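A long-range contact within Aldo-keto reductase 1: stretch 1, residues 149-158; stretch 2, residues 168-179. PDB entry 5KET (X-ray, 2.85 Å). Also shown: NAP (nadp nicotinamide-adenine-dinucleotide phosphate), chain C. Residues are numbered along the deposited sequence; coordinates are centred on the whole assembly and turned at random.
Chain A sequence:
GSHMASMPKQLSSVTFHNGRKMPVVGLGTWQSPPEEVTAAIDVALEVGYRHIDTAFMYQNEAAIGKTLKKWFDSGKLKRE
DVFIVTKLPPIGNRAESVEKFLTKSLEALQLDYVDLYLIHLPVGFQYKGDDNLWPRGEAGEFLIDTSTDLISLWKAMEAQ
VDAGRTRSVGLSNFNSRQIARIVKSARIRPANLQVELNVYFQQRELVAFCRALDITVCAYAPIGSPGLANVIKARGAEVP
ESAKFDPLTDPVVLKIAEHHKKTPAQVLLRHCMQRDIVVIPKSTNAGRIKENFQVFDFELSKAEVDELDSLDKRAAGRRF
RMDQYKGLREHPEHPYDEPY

Stretch 1 149-158: DLISLWKAME
Stretch 2, residues 168-179: SVGLSNFNSRQI

Stretch 1 is helical from L150 to E158; stretch 2 runs as a strand from S168 to S172, then a loop, then a helix from S176. Helix and strand axes approach to 9.1 Å at 149°, roughly antiparallel, and the register is set by CA–CA distances of 6.6 Å for M157–V169 and 8.1 Å for L150–Q178. No hydrogen bond crosses; 360 Å² is buried, by packing of mainly apolar side chains.

V169 (phi/psi -134/147, chi1 m) points toward the helix. Its CG2 lies 3.6 Å from W154 CH2 and its CG1 4.0 Å from M157 CE, M157 being m, m, m. W154 (chi1 t, chi2 -105°) leaves its helix sideways, yet its ring end reaches the strand: V169 O is 3.6 Å from W154 CH2 and G170 O 3.8 Å from W154 CZ3, both at the ring edge. L171 (-126/155; m, t) starts sideways too, bringing CD2 to 3.9 Å from W154 CZ3.

S172 and N173 face the cofactor instead: NAP N7N donates to N173 OD1 at 2.7 Å. N173 takes phi/psi 62/36. F174 (-99/154; chi1 -81°, chi2 66°) returns toward stretch 1, its CE2 3.9 Å from CD1 of L150 (m, t). N175 N-caps the next helix, and Q178 CB ends the contact 4.2 Å from L150 CD1.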

# COMPACT_ATOMS: atom_id res chain seq x y z
N ASP A 149 9.54 -18.88 -1.56
CA ASP A 149 10.01 -18.93 -2.93
C ASP A 149 9.12 -18.06 -3.80
O ASP A 149 7.95 -18.38 -4.01
CB ASP A 149 10.03 -20.36 -3.47
CG ASP A 149 10.69 -20.44 -4.81
OD1 ASP A 149 11.91 -20.69 -4.85
OD2 ASP A 149 10.01 -20.20 -5.82
N LEU A 150 9.68 -16.97 -4.33
CA LEU A 150 8.85 -15.93 -4.94
C LEU A 150 8.43 -16.30 -6.36
O LEU A 150 7.27 -16.07 -6.74
CB LEU A 150 9.58 -14.59 -4.93
CG LEU A 150 10.03 -14.19 -3.52
CD1 LEU A 150 10.85 -12.92 -3.54
CD2 LEU A 150 8.83 -14.06 -2.60
N ILE A 151 9.34 -16.85 -7.15
CA ILE A 151 8.99 -17.32 -8.49
C ILE A 151 7.77 -18.22 -8.45
O ILE A 151 6.86 -18.11 -9.29
CB ILE A 151 10.20 -18.06 -9.09
CG1 ILE A 151 11.18 -17.00 -9.51
CG2 ILE A 151 9.75 -18.93 -10.29
CD1 ILE A 151 10.43 -16.16 -10.42
N SER A 152 7.76 -19.15 -7.50
CA SER A 152 6.65 -20.08 -7.36
C SER A 152 5.41 -19.35 -6.90
O SER A 152 4.30 -19.62 -7.38
CB SER A 152 6.99 -21.17 -6.35
OG SER A 152 8.38 -21.44 -6.32
N LEU A 153 5.57 -18.46 -5.92
CA LEU A 153 4.45 -17.73 -5.37
C LEU A 153 3.81 -16.84 -6.42
O LEU A 153 2.58 -16.79 -6.56
CB LEU A 153 4.93 -16.90 -4.19
CG LEU A 153 3.95 -15.98 -3.48
CD1 LEU A 153 2.93 -16.80 -2.71
CD2 LEU A 153 4.74 -15.05 -2.56
N TRP A 154 4.64 -16.16 -7.20
CA TRP A 154 4.15 -15.26 -8.23
C TRP A 154 3.34 -16.01 -9.30
O TRP A 154 2.35 -15.47 -9.81
CB TRP A 154 5.32 -14.54 -8.87
CG TRP A 154 4.88 -13.63 -9.93
CD1 TRP A 154 4.99 -13.81 -11.26
CD2 TRP A 154 4.17 -12.39 -9.74
NE1 TRP A 154 4.42 -12.75 -11.93
CE2 TRP A 154 3.92 -11.87 -11.02
CE3 TRP A 154 3.75 -11.68 -8.62
CZ2 TRP A 154 3.24 -10.64 -11.20
CZ3 TRP A 154 3.08 -10.45 -8.81
CH2 TRP A 154 2.84 -9.96 -10.08
N LYS A 155 3.74 -17.23 -9.65
CA LYS A 155 2.98 -17.99 -10.63
C LYS A 155 1.58 -18.30 -10.11
O LYS A 155 0.63 -18.39 -10.91
CB LYS A 155 3.72 -19.28 -10.99
CG LYS A 155 4.97 -19.02 -11.83
CD LYS A 155 5.33 -20.23 -12.70
CE LYS A 155 6.55 -19.94 -13.57
NZ LYS A 155 6.42 -18.66 -14.34
N ALA A 156 1.41 -18.44 -8.79
CA ALA A 156 0.08 -18.61 -8.22
C ALA A 156 -0.72 -17.32 -8.30
O ALA A 156 -1.95 -17.37 -8.48
CB ALA A 156 0.20 -19.07 -6.77
N MET A 157 -0.06 -16.18 -8.17
CA MET A 157 -0.73 -14.90 -8.38
C MET A 157 -1.19 -14.78 -9.83
O MET A 157 -2.33 -14.37 -10.10
CB MET A 157 0.22 -13.77 -8.01
CG MET A 157 0.75 -13.88 -6.59
SD MET A 157 -0.52 -13.39 -5.40
CE MET A 157 -0.70 -11.66 -5.83
N GLU A 158 -0.31 -15.12 -10.78
CA GLU A 158 -0.70 -15.13 -12.18
C GLU A 158 -1.93 -15.99 -12.41
O GLU A 158 -2.88 -15.58 -13.09
CB GLU A 158 0.47 -15.61 -13.04
CG GLU A 158 1.72 -14.73 -12.98
CD GLU A 158 2.91 -15.34 -13.71
OE1 GLU A 158 2.92 -16.57 -13.92
OE2 GLU A 158 3.83 -14.58 -14.09
N SER A 168 -5.62 -7.42 -11.89
CA SER A 168 -4.18 -7.22 -11.97
C SER A 168 -3.54 -7.73 -10.69
O SER A 168 -4.20 -7.88 -9.65
CB SER A 168 -3.81 -5.75 -12.19
OG SER A 168 -4.49 -5.20 -13.31
N VAL A 169 -2.23 -7.99 -10.76
CA VAL A 169 -1.47 -8.43 -9.60
C VAL A 169 -0.17 -7.65 -9.53
O VAL A 169 0.42 -7.29 -10.55
CB VAL A 169 -1.20 -9.95 -9.61
CG1 VAL A 169 -2.48 -10.70 -9.28
CG2 VAL A 169 -0.67 -10.37 -10.97
N GLY A 170 0.28 -7.39 -8.30
CA GLY A 170 1.49 -6.62 -8.08
C GLY A 170 2.24 -6.98 -6.81
O GLY A 170 1.96 -8.00 -6.18
N LEU A 171 3.20 -6.13 -6.42
CA LEU A 171 4.10 -6.41 -5.31
C LEU A 171 4.07 -5.27 -4.30
O LEU A 171 3.78 -4.12 -4.64
CB LEU A 171 5.53 -6.56 -5.81
CG LEU A 171 5.84 -7.60 -6.90
CD1 LEU A 171 7.24 -7.31 -7.45
CD2 LEU A 171 5.70 -9.00 -6.33
N SER A 172 4.41 -5.60 -3.05
CA SER A 172 4.49 -4.59 -2.00
C SER A 172 5.71 -4.84 -1.12
O SER A 172 5.93 -5.96 -0.66
CB SER A 172 3.22 -4.57 -1.15
OG SER A 172 3.22 -3.44 -0.30
N ASN A 173 6.49 -3.78 -0.90
CA ASN A 173 7.68 -3.84 -0.05
C ASN A 173 8.73 -4.80 -0.61
O ASN A 173 9.44 -5.47 0.14
CB ASN A 173 7.32 -4.20 1.39
CG ASN A 173 6.40 -3.18 2.03
OD1 ASN A 173 5.31 -3.53 2.48
ND2 ASN A 173 6.84 -1.92 2.10
N PHE A 174 8.83 -4.86 -1.93
CA PHE A 174 9.86 -5.61 -2.64
C PHE A 174 10.98 -4.67 -3.07
O PHE A 174 10.75 -3.48 -3.27
CB PHE A 174 9.27 -6.30 -3.87
CG PHE A 174 8.54 -7.59 -3.57
CD1 PHE A 174 7.37 -7.59 -2.83
CD2 PHE A 174 9.03 -8.79 -4.05
CE1 PHE A 174 6.70 -8.77 -2.56
CE2 PHE A 174 8.36 -9.99 -3.79
CZ PHE A 174 7.19 -9.98 -3.03
N ASN A 175 12.18 -5.20 -3.22
CA ASN A 175 13.31 -4.38 -3.64
C ASN A 175 13.55 -4.55 -5.15
O ASN A 175 12.76 -5.18 -5.86
CB ASN A 175 14.53 -4.74 -2.79
CG ASN A 175 14.95 -6.16 -2.98
OD1 ASN A 175 14.46 -6.83 -3.88
ND2 ASN A 175 15.83 -6.65 -2.11
N SER A 176 14.65 -3.98 -5.65
CA SER A 176 14.96 -4.06 -7.08
C SER A 176 15.20 -5.50 -7.51
O SER A 176 14.53 -6.01 -8.42
CB SER A 176 16.20 -3.24 -7.40
OG SER A 176 16.05 -1.90 -7.01
N ARG A 177 16.17 -6.15 -6.88
CA ARG A 177 16.56 -7.49 -7.29
C ARG A 177 15.35 -8.44 -7.33
O ARG A 177 15.20 -9.20 -8.29
CB ARG A 177 17.65 -8.03 -6.35
N GLN A 178 14.47 -8.38 -6.32
CA GLN A 178 13.30 -9.28 -6.30
C GLN A 178 12.25 -8.90 -7.33
O GLN A 178 11.59 -9.79 -7.90
CB GLN A 178 12.64 -9.32 -4.90
CG GLN A 178 13.57 -9.56 -3.70
CD GLN A 178 12.93 -9.14 -2.37
OE1 GLN A 178 12.05 -8.29 -2.36
NE2 GLN A 178 13.43 -9.66 -1.26
N ILE A 179 12.04 -7.60 -7.57
CA ILE A 179 11.18 -7.21 -8.68
C ILE A 179 11.77 -7.72 -9.99
O ILE A 179 11.09 -8.37 -10.79
CB ILE A 179 10.96 -5.69 -8.72
CG1 ILE A 179 10.13 -5.23 -7.53
CG2 ILE A 179 10.24 -5.30 -10.03
CD1 ILE A 179 9.99 -3.74 -7.45
PA NAP C . -0.60 8.30 6.00
O1A NAP C . -1.98 7.98 5.45
O2A NAP C . 0.29 9.11 5.38
O5B NAP C . -0.82 8.71 7.62
C5B NAP C . -2.21 8.72 7.87
C4B NAP C . -2.35 9.28 9.28
O4B NAP C . -2.38 10.68 9.20
C3B NAP C . -3.63 8.76 9.99
O3B NAP C . -3.36 8.58 11.35
C2B NAP C . -4.63 9.93 9.83
O2B NAP C . -5.33 10.21 10.96
C1B NAP C . -3.69 11.15 9.49
N9A NAP C . -4.18 11.88 8.32
C8A NAP C . -4.80 11.36 7.17
N7A NAP C . -5.14 12.32 6.28
C5A NAP C . -4.72 13.52 6.89
C6A NAP C . -4.79 14.85 6.47
N6A NAP C . -5.35 15.19 5.26
N1A NAP C . -4.30 15.87 7.25
C2A NAP C . -3.75 15.47 8.46
N3A NAP C . -3.62 14.24 8.99
C4A NAP C . -4.12 13.26 8.16
O3 NAP C . 0.15 6.87 5.96
PN NAP C . -0.63 5.59 6.44
O1N NAP C . -1.93 5.78 7.10
O2N NAP C . 0.39 4.58 6.93
O5D NAP C . -1.05 4.82 4.89
C5D NAP C . -2.07 3.99 5.18
C4D NAP C . -2.37 3.18 3.97
O4D NAP C . -1.10 2.78 3.43
C3D NAP C . -3.04 1.90 4.49
O3D NAP C . -4.38 1.96 4.30
C2D NAP C . -2.50 0.84 3.59
O2D NAP C . -3.27 0.74 2.47
C1D NAP C . -1.13 1.40 3.14
N1N NAP C . -0.15 0.63 3.93
C2N NAP C . 0.56 -0.36 3.31
C3N NAP C . 1.46 -1.11 4.03
C7N NAP C . 2.20 -2.14 3.32
O7N NAP C . 1.95 -2.48 2.15
N7N NAP C . 3.23 -2.74 4.01
C4N NAP C . 1.65 -0.90 5.40
C5N NAP C . 0.91 0.09 6.02
C6N NAP C . 0.01 0.85 5.30
P2B NAP C . -7.10 9.94 11.01
O1X NAP C . -7.09 8.45 10.71
O2X NAP C . -7.57 10.40 12.36
O3X NAP C . -7.49 10.70 9.75